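Side-chain contact in molinate hydrolase (Gulosibacter molinativorax, PDB 4UB9), which is a zinc-binding amidohydrolase that hydrolyses the thiocarbamate herbicide molinate, probably by cleaving a carbon-nitrogen bond other than a peptide bond: residues 126-129 against 130-134. Sequence-based numbering, arbitrary orientation.
Sequences IEEA and AQIAL
Q131 and I132 reach back along the helix to the carbonyl oxygens of E127 and E128, within two successive turns of helix 122-135. Four i to i+4 backbone hydrogen bonds join the turns: A130 N to I126 O, Q131 N to E127 O, and I132 N to E128 O, each 2.9 Å, then A133 N to A129 O at 3.0 Å.

The side-chain carbons mainly meet these carbonyl oxygens. In Q131, CG lies anti to the carbonyl carbon (chi1 -70°), which brings it to 3.3 Å from E127 O; the extended chain then brings the amide back toward E127, its NE2 4.4 Å from E127 CB. I132 repeats the placement one residue on: its CG1 branch turns back to 3.4 Å from E128 O, and CD1 reaches E128 CG at 4.4 Å, so methyl and methylene meet loosely.

The buried polar ends find partners beyond the helix. E127 forms a salt bridge with R157, while the E128 carboxylate accepts hydrogen bonds from the backbone of L484 and V485 and also bonds T486 OG1. The Q131 amide spans L481 N and E164 O, which fixes its flip. E128 and Q131 thus tie the helix to the C-terminal segment.

Within this amidohydrolase fold, I126 and A130 pack against helix 148-159, while A133 and L134 meet strand 138-143.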
ATOM      1  N   ILE A 126       1.605  20.632  24.873  1.00 32.14           N
ATOM      2  CA  ILE A 126       2.635  20.114  25.747  1.00 33.16           C
ATOM      3  C   ILE A 126       2.298  20.470  27.203  1.00 35.24           C
ATOM      4  O   ILE A 126       2.419  19.651  28.104  1.00 34.41           O
ATOM      5  CB  ILE A 126       4.013  20.647  25.341  1.00 32.70           C
ATOM      6  CG1 ILE A 126       4.455  19.959  24.055  1.00 33.71           C
ATOM      7  CG2 ILE A 126       5.049  20.380  26.437  1.00 29.74           C
ATOM      8  CD1 ILE A 126       5.701  20.547  23.433  1.00 33.32           C
ATOM      9  N   GLU A 127       1.867  21.705  27.427  1.00 40.65           N
ATOM     10  CA  GLU A 127       1.441  22.134  28.793  1.00 40.72           C
ATOM     11  C   GLU A 127       0.274  21.305  29.296  1.00 35.40           C
ATOM     12  O   GLU A 127       0.313  20.784  30.409  1.00 33.44           O
ATOM     13  CB  GLU A 127       1.112  23.609  28.847  1.00 40.56           C
ATOM     14  CG  GLU A 127       2.373  24.449  28.696  1.00 45.69           C
ATOM     15  CD  GLU A 127       2.116  25.916  28.362  1.00 47.30           C
ATOM     16  OE1 GLU A 127       0.932  26.329  28.338  1.00 52.83           O
ATOM     17  OE2 GLU A 127       3.111  26.651  28.125  1.00 43.97           O
ATOM     18  N   GLU A 128      -0.727  21.136  28.461  1.00 35.81           N
ATOM     19  CA  GLU A 128      -1.880  20.255  28.798  1.00 35.16           C
ATOM     20  C   GLU A 128      -1.395  18.849  29.224  1.00 38.18           C
ATOM     21  O   GLU A 128      -1.852  18.289  30.223  1.00 31.85           O
ATOM     22  CB  GLU A 128      -2.842  20.113  27.616  1.00 33.42           C
ATOM     23  CG  GLU A 128      -4.023  19.175  27.843  1.00 35.18           C
ATOM     24  CD  GLU A 128      -4.893  18.945  26.609  1.00 39.41           C
ATOM     25  OE1 GLU A 128      -4.348  18.994  25.487  1.00 41.91           O
ATOM     26  OE2 GLU A 128      -6.123  18.707  26.733  1.00 42.12           O
ATOM     27  N   ALA A 129      -0.453  18.279  28.455  1.00 36.65           N
ATOM     28  CA  ALA A 129       0.050  16.931  28.758  1.00 32.83           C
ATOM     29  C   ALA A 129       0.823  16.912  30.085  1.00 33.14           C
ATOM     30  O   ALA A 129       0.723  15.959  30.868  1.00 27.09           O
ATOM     31  CB  ALA A 129       0.928  16.422  27.648  1.00 33.70           C
ATOM     32  N   ALA A 130       1.571  17.983  30.337  1.00 31.11           N
ATOM     33  CA  ALA A 130       2.285  18.125  31.611  1.00 35.61           C
ATOM     34  C   ALA A 130       1.306  18.218  32.799  1.00 37.51           C
ATOM     35  O   ALA A 130       1.571  17.737  33.896  1.00 35.08           O
ATOM     36  CB  ALA A 130       3.163  19.349  31.577  1.00 32.24           C
ATOM     37  N   GLN A 131       0.170  18.858  32.559  1.00 37.95           N
ATOM     38  CA  GLN A 131      -0.886  18.984  33.585  1.00 36.33           C
ATOM     39  C   GLN A 131      -1.541  17.654  33.846  1.00 34.77           C
ATOM     40  O   GLN A 131      -1.890  17.344  34.974  1.00 33.08           O
ATOM     41  CB  GLN A 131      -1.925  20.010  33.173  1.00 36.22           C
ATOM     42  CG  GLN A 131      -1.365  21.409  33.223  1.00 38.63           C
ATOM     43  CD  GLN A 131      -2.274  22.428  32.549  1.00 37.21           C
ATOM     44  OE1 GLN A 131      -3.440  22.191  32.310  1.00 40.46           O
ATOM     45  NE2 GLN A 131      -1.711  23.551  32.242  1.00 37.10           N
ATOM     46  N   ILE A 132      -1.706  16.868  32.799  1.00 31.95           N
ATOM     47  CA  ILE A 132      -2.249  15.539  32.960  1.00 33.71           C
ATOM     48  C   ILE A 132      -1.301  14.619  33.734  1.00 35.79           C
ATOM     49  O   ILE A 132      -1.729  13.772  34.491  1.00 37.09           O
ATOM     50  CB  ILE A 132      -2.595  14.939  31.610  1.00 38.42           C
ATOM     51  CG1 ILE A 132      -3.832  15.660  31.080  1.00 39.55           C
ATOM     52  CG2 ILE A 132      -2.871  13.441  31.718  1.00 37.72           C
ATOM     53  CD1 ILE A 132      -4.248  15.230  29.700  1.00 42.79           C
ATOM     54  N   ALA A 133      -0.004  14.819  33.573  1.00 35.06           N
ATOM     55  CA  ALA A 133       0.956  14.064  34.368  1.00 34.68           C
ATOM     56  C   ALA A 133       0.820  14.471  35.836  1.00 32.75           C
ATOM     57  O   ALA A 133       0.741  13.620  36.716  1.00 32.08           O
ATOM     58  CB  ALA A 133       2.364  14.300  33.880  1.00 31.95           C
ATOM     59  N   LEU A 134       0.758  15.783  36.046  1.00 31.71           N
ATOM     60  CA  LEU A 134       0.593  16.378  37.371  1.00 34.93           C
ATOM     61  C   LEU A 134      -0.679  15.876  38.083  1.00 39.79           C
ATOM     62  O   LEU A 134      -0.663  15.528  39.277  1.00 37.55           O
ATOM     63  CB  LEU A 134       0.567  17.877  37.280  1.00 33.44           C
ATOM     64  CG  LEU A 134       0.596  18.641  38.605  1.00 37.80           C
ATOM     65  CD1 LEU A 134       1.751  18.224  39.489  1.00 40.04           C
ATOM     66  CD2 LEU A 134       0.660  20.145  38.359  1.00 38.38           C
TER